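Local coordinates for putative outer membrane protein (LpxR) (Salmonella typhimurium, PDB 3FID) that deacylates the lipid A part of lipopolysaccharide, acting as an enzyme embedded in the outer membrane, at residues Leu19-Tyr33 and Leu272-Ser286. Numbering follows the deposited sequence.
With ZN (zinc ion), chain F; CXE (pentaethylene glycol monodecyl ether), chain L.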
# COMPACT_ATOMS: atom_id res chain seq x y z
N LEU A 19 2.77 11.13 12.41
CA LEU A 19 2.06 11.22 11.11
C LEU A 19 1.47 12.62 10.84
O LEU A 19 1.59 13.16 9.72
CB LEU A 19 0.97 10.13 11.01
CG LEU A 19 0.35 9.87 9.63
CD1 LEU A 19 1.39 9.26 8.67
CD2 LEU A 19 -0.88 8.95 9.82
N ASN A 20 0.82 13.18 11.86
CA ASN A 20 0.24 14.55 11.80
C ASN A 20 1.29 15.62 11.63
O ASN A 20 1.09 16.57 10.88
CB ASN A 20 -0.57 14.89 13.06
CG ASN A 20 -1.80 14.04 13.21
OD1 ASN A 20 -2.19 13.32 12.30
ND2 ASN A 20 -2.42 14.11 14.38
N ALA A 21 2.42 15.49 12.33
CA ALA A 21 3.50 16.46 12.17
C ALA A 21 4.08 16.40 10.75
O ALA A 21 4.41 17.43 10.14
CB ALA A 21 4.59 16.21 13.19
N LEU A 22 4.15 15.18 10.21
CA LEU A 22 4.74 14.99 8.91
C LEU A 22 3.85 15.49 7.75
O LEU A 22 4.33 16.16 6.84
CB LEU A 22 5.15 13.52 8.73
CG LEU A 22 5.89 13.08 7.45
CD1 LEU A 22 7.14 13.92 7.17
CD2 LEU A 22 6.20 11.56 7.55
N TYR A 23 2.55 15.20 7.80
CA TYR A 23 1.68 15.44 6.65
C TYR A 23 0.56 16.45 6.93
O TYR A 23 -0.23 16.78 6.05
CB TYR A 23 1.07 14.10 6.14
CG TYR A 23 2.07 13.09 5.62
CD1 TYR A 23 2.97 13.43 4.60
CD2 TYR A 23 2.12 11.80 6.13
CE1 TYR A 23 3.89 12.50 4.11
CE2 TYR A 23 3.04 10.86 5.64
CZ TYR A 23 3.93 11.22 4.64
OH TYR A 23 4.85 10.27 4.16
N GLY A 24 0.48 16.93 8.17
CA GLY A 24 -0.55 17.91 8.52
C GLY A 24 -1.82 17.25 9.02
O GLY A 24 -2.13 16.08 8.71
N HIS A 25 -2.59 18.00 9.82
CA HIS A 25 -3.72 17.35 10.47
C HIS A 25 -4.94 17.09 9.55
O HIS A 25 -5.65 16.11 9.76
CB HIS A 25 -4.14 18.09 11.78
CG HIS A 25 -5.00 17.25 12.67
ND1 HIS A 25 -6.38 17.18 12.55
CD2 HIS A 25 -4.67 16.40 13.68
CE1 HIS A 25 -6.85 16.33 13.45
NE2 HIS A 25 -5.84 15.85 14.15
N PRO A 26 -5.20 17.97 8.55
CA PRO A 26 -6.32 17.68 7.64
C PRO A 26 -6.28 16.32 6.95
O PRO A 26 -7.31 15.68 6.73
CB PRO A 26 -6.21 18.81 6.60
CG PRO A 26 -5.66 19.99 7.39
CD PRO A 26 -4.62 19.31 8.28
N ALA A 27 -5.07 15.85 6.63
CA ALA A 27 -4.91 14.52 6.01
C ALA A 27 -5.34 13.37 6.92
O ALA A 27 -5.79 12.33 6.46
CB ALA A 27 -3.45 14.33 5.50
N ALA A 28 -5.23 13.59 8.23
CA ALA A 28 -5.64 12.61 9.24
C ALA A 28 -7.14 12.66 9.50
O ALA A 28 -7.69 11.73 10.05
CB ALA A 28 -4.89 12.86 10.55
N ASP A 29 -7.79 13.75 9.07
CA ASP A 29 -9.21 13.91 9.23
C ASP A 29 -9.95 13.10 8.17
O ASP A 29 -11.12 12.83 8.32
CB ASP A 29 -9.60 15.39 9.11
CG ASP A 29 -9.11 16.21 10.30
OD1 ASP A 29 -9.08 15.69 11.42
OD2 ASP A 29 -8.69 17.38 10.12
N ARG A 30 -9.27 12.75 7.08
CA ARG A 30 -9.88 11.91 6.05
C ARG A 30 -9.82 10.45 6.43
O ARG A 30 -9.12 10.06 7.38
CB ARG A 30 -9.21 12.15 4.69
CG ARG A 30 -9.66 13.51 4.15
CD ARG A 30 -9.63 13.60 2.69
NE ARG A 30 -10.45 12.61 1.99
CZ ARG A 30 -11.72 12.76 1.63
NH1 ARG A 30 -12.33 11.79 0.97
NH2 ARG A 30 -12.40 13.86 1.93
N GLY A 31 -10.56 9.63 5.71
CA GLY A 31 -10.57 8.22 6.04
C GLY A 31 -10.56 7.30 4.86
O GLY A 31 -10.94 6.15 5.02
N ASP A 32 -10.09 7.78 3.70
CA ASP A 32 -10.20 7.05 2.42
C ASP A 32 -9.77 5.58 2.48
O ASP A 32 -10.46 4.72 1.96
CB ASP A 32 -9.40 7.73 1.30
CG ASP A 32 -9.89 9.11 0.96
OD1 ASP A 32 -9.93 9.99 1.85
OD2 ASP A 32 -10.17 9.32 -0.23
N TYR A 33 -8.58 5.32 3.03
CA TYR A 33 -8.06 3.96 3.15
C TYR A 33 -8.12 3.61 4.62
O TYR A 33 -7.35 4.13 5.43
CB TYR A 33 -6.63 3.91 2.62
CG TYR A 33 -5.91 2.59 2.72
CD1 TYR A 33 -4.52 2.55 2.91
CD2 TYR A 33 -6.59 1.38 2.59
CE1 TYR A 33 -3.82 1.31 2.97
CE2 TYR A 33 -5.89 0.14 2.64
CZ TYR A 33 -4.53 0.12 2.83
OH TYR A 33 -3.87 -1.12 2.89
N LEU A 272 5.06 5.73 7.26
CA LEU A 272 4.13 6.86 7.39
C LEU A 272 3.82 7.37 6.00
O LEU A 272 4.71 7.88 5.30
CB LEU A 272 4.80 7.98 8.20
CG LEU A 272 5.36 7.63 9.60
CD1 LEU A 272 6.03 8.88 10.28
CD2 LEU A 272 4.34 7.08 10.52
N ASN A 273 2.55 7.28 5.60
CA ASN A 273 2.20 7.43 4.20
C ASN A 273 1.18 8.51 3.95
O ASN A 273 0.35 8.75 4.80
CB ASN A 273 1.69 6.09 3.66
CG ASN A 273 2.61 4.95 4.02
OD1 ASN A 273 3.83 5.04 3.83
ND2 ASN A 273 2.04 3.86 4.55
N LYS A 274 1.28 9.18 2.80
CA LYS A 274 0.24 10.12 2.37
C LYS A 274 -0.07 9.92 0.90
O LYS A 274 0.83 9.84 0.06
CB LYS A 274 0.63 11.58 2.62
CG LYS A 274 -0.55 12.57 2.35
CD LYS A 274 -0.14 14.01 2.47
CE LYS A 274 0.30 14.56 1.10
NZ LYS A 274 0.26 16.05 1.11
N VAL A 275 -1.36 9.89 0.58
CA VAL A 275 -1.77 9.84 -0.81
C VAL A 275 -2.54 11.15 -1.10
O VAL A 275 -3.44 11.52 -0.33
CB VAL A 275 -2.64 8.58 -1.08
CG1 VAL A 275 -3.23 8.59 -2.50
CG2 VAL A 275 -1.79 7.26 -0.85
N THR A 276 -2.16 11.87 -2.16
CA THR A 276 -2.87 13.11 -2.49
C THR A 276 -4.28 12.83 -3.04
O THR A 276 -4.57 11.73 -3.50
CB THR A 276 -2.08 14.08 -3.41
OG1 THR A 276 -1.94 13.52 -4.72
CG2 THR A 276 -0.69 14.37 -2.78
N SER A 277 -5.16 13.81 -2.94
CA SER A 277 -6.55 13.65 -3.34
C SER A 277 -6.75 12.77 -4.59
O SER A 277 -6.29 13.11 -5.69
CB SER A 277 -7.20 15.02 -3.60
OG SER A 277 -8.59 14.85 -3.82
N GLU A 278 -7.49 11.69 -4.44
CA GLU A 278 -7.78 10.81 -5.61
C GLU A 278 -9.02 11.17 -6.45
O GLU A 278 -9.29 10.54 -7.47
CB GLU A 278 -7.88 9.36 -5.12
CG GLU A 278 -6.52 8.89 -4.56
CD GLU A 278 -6.53 7.40 -4.28
OE1 GLU A 278 -7.17 7.00 -3.31
OE2 GLU A 278 -5.90 6.64 -5.04
N PHE A 279 -9.77 12.17 -6.00
CA PHE A 279 -10.92 12.65 -6.76
C PHE A 279 -11.20 14.11 -6.47
O PHE A 279 -10.80 14.66 -5.42
CB PHE A 279 -12.17 11.79 -6.55
CG PHE A 279 -12.52 11.56 -5.12
CD1 PHE A 279 -11.90 10.53 -4.39
CD2 PHE A 279 -13.49 12.35 -4.48
CE1 PHE A 279 -12.23 10.31 -3.06
CE2 PHE A 279 -13.81 12.12 -3.12
CZ PHE A 279 -13.19 11.12 -2.43
N ARG A 280 -11.91 14.74 -7.40
CA ARG A 280 -11.98 16.21 -7.38
C ARG A 280 -12.47 16.77 -6.05
O ARG A 280 -11.96 17.79 -5.56
CB ARG A 280 -12.90 16.71 -8.52
CG ARG A 280 -12.39 16.38 -9.88
CD ARG A 280 -13.14 17.21 -10.89
NE ARG A 280 -12.73 16.86 -12.24
CZ ARG A 280 -13.20 17.47 -13.31
NH1 ARG A 280 -12.79 17.12 -14.50
NH2 ARG A 280 -14.11 18.44 -13.16
N THR A 281 -13.49 16.13 -5.49
CA THR A 281 -14.13 16.59 -4.25
C THR A 281 -13.53 15.96 -2.97
O THR A 281 -14.05 16.14 -1.87
CB THR A 281 -15.64 16.36 -4.31
OG1 THR A 281 -15.91 14.99 -4.61
CG2 THR A 281 -16.26 17.24 -5.41
N GLY A 282 -12.42 15.23 -3.13
CA GLY A 282 -11.73 14.62 -1.98
C GLY A 282 -10.62 15.49 -1.43
O GLY A 282 -10.57 16.71 -1.68
N ASP A 283 -9.71 14.89 -0.68
CA ASP A 283 -8.49 15.59 -0.28
C ASP A 283 -7.44 14.56 0.06
O ASP A 283 -7.75 13.35 0.02
CB ASP A 283 -8.73 16.54 0.89
CG ASP A 283 -7.89 17.81 0.78
OD1 ASP A 283 -6.75 17.78 0.21
OD2 ASP A 283 -8.38 18.86 1.28
N ASP A 284 -6.23 15.03 0.35
CA ASP A 284 -5.10 14.13 0.67
C ASP A 284 -5.45 13.40 1.95
O ASP A 284 -6.13 13.96 2.83
CB ASP A 284 -3.80 14.92 0.91
CG ASP A 284 -3.39 15.80 -0.26
OD1 ASP A 284 -2.30 16.39 -0.15
OD2 ASP A 284 -4.11 15.93 -1.30
N TYR A 285 -4.97 12.14 2.06
CA TYR A 285 -5.18 11.37 3.25
C TYR A 285 -3.91 10.66 3.70
O TYR A 285 -3.08 10.29 2.87
CB TYR A 285 -6.34 10.37 3.07
CG TYR A 285 -6.12 9.32 2.01
CD1 TYR A 285 -6.54 9.54 0.69
CD2 TYR A 285 -5.57 8.06 2.32
CE1 TYR A 285 -6.40 8.56 -0.30
CE2 TYR A 285 -5.42 7.05 1.32
CZ TYR A 285 -5.84 7.31 0.02
OH TYR A 285 -5.73 6.38 -1.01
N SER A 286 -3.77 10.50 5.00
CA SER A 286 -2.57 9.86 5.59
C SER A 286 -2.93 8.58 6.36
O SER A 286 -4.03 8.44 6.94
CB SER A 286 -1.83 10.83 6.52
OG SER A 286 -2.69 11.26 7.58
ZN ZN F . -7.86 18.27 11.57
C1 CXE L . 13.65 13.23 -4.79
C2 CXE L . 14.04 12.33 -3.63
C3 CXE L . 12.80 11.78 -2.95
C4 CXE L . 12.60 12.32 -1.54
C5 CXE L . 11.15 12.79 -1.37
C6 CXE L . 10.52 12.26 -0.08
C7 CXE L . 9.49 13.23 0.45
C8 CXE L . 8.84 12.73 1.71
C9 CXE L . 8.55 13.89 2.65
C10 CXE L . 7.06 14.08 2.92
O11 CXE L . 6.82 15.47 3.15
C12 CXE L . 5.45 15.83 3.35
C13 CXE L . 4.67 15.93 2.04
O14 CXE L . 5.02 17.13 1.35
C15 CXE L . 4.14 17.40 0.25
O HOH W 1 -1.55 13.29 8.73
O HOH W 2 1.13 16.89 3.43
O HOH W 3 -6.54 9.06 6.54
O HOH W 4 -15.00 13.88 0.29
O HOH W 5 -8.91 11.31 -1.70
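The phenol of Tyr23 donates from OH to Leu272 O at 2.7 Å, meeting that carbonyl from 40° out of its plane. With chi1 at -63°, CG of Tyr23 lies anti to the carbonyl carbon, and the ring lies over strand 266-275: Lys274 CB sits 3.5 Å above the ring centroid, 8° off the normal, a CH-pi contact, while Leu22 CG covers the opposite face. The lysine CD still packs beside the ring, and the bend at chi3 turns NZ to a salt bridge with Asp284 OD1. Leu19 reaches Leu272 CB through CD1 at 3.7 Å. Ser286 N donates to Ala27 O (3.1 Å), and one water joins Ser286 OG to Gly24 O. Asp32 stacks on Tyr285: its CB lies 3.5 Å from the ring centroid and its carboxylate is nearly parallel to the ring, with Val275 CB on the other face. Arg30 NE donates to Asp32 OD1 at 2.7 Å on the syn lone pair, and Arg77 is salt-bridged to both Asp32 OD2 and Glu278 OE1. Segment 19-33, whose His25 and Asp29 bind zinc, thus packs the end of helix 16-23 and the weakly bonded helical turn 25-29 at hairpin 266-295, against the detergent-bearing wall of this outer membrane beta-barrel.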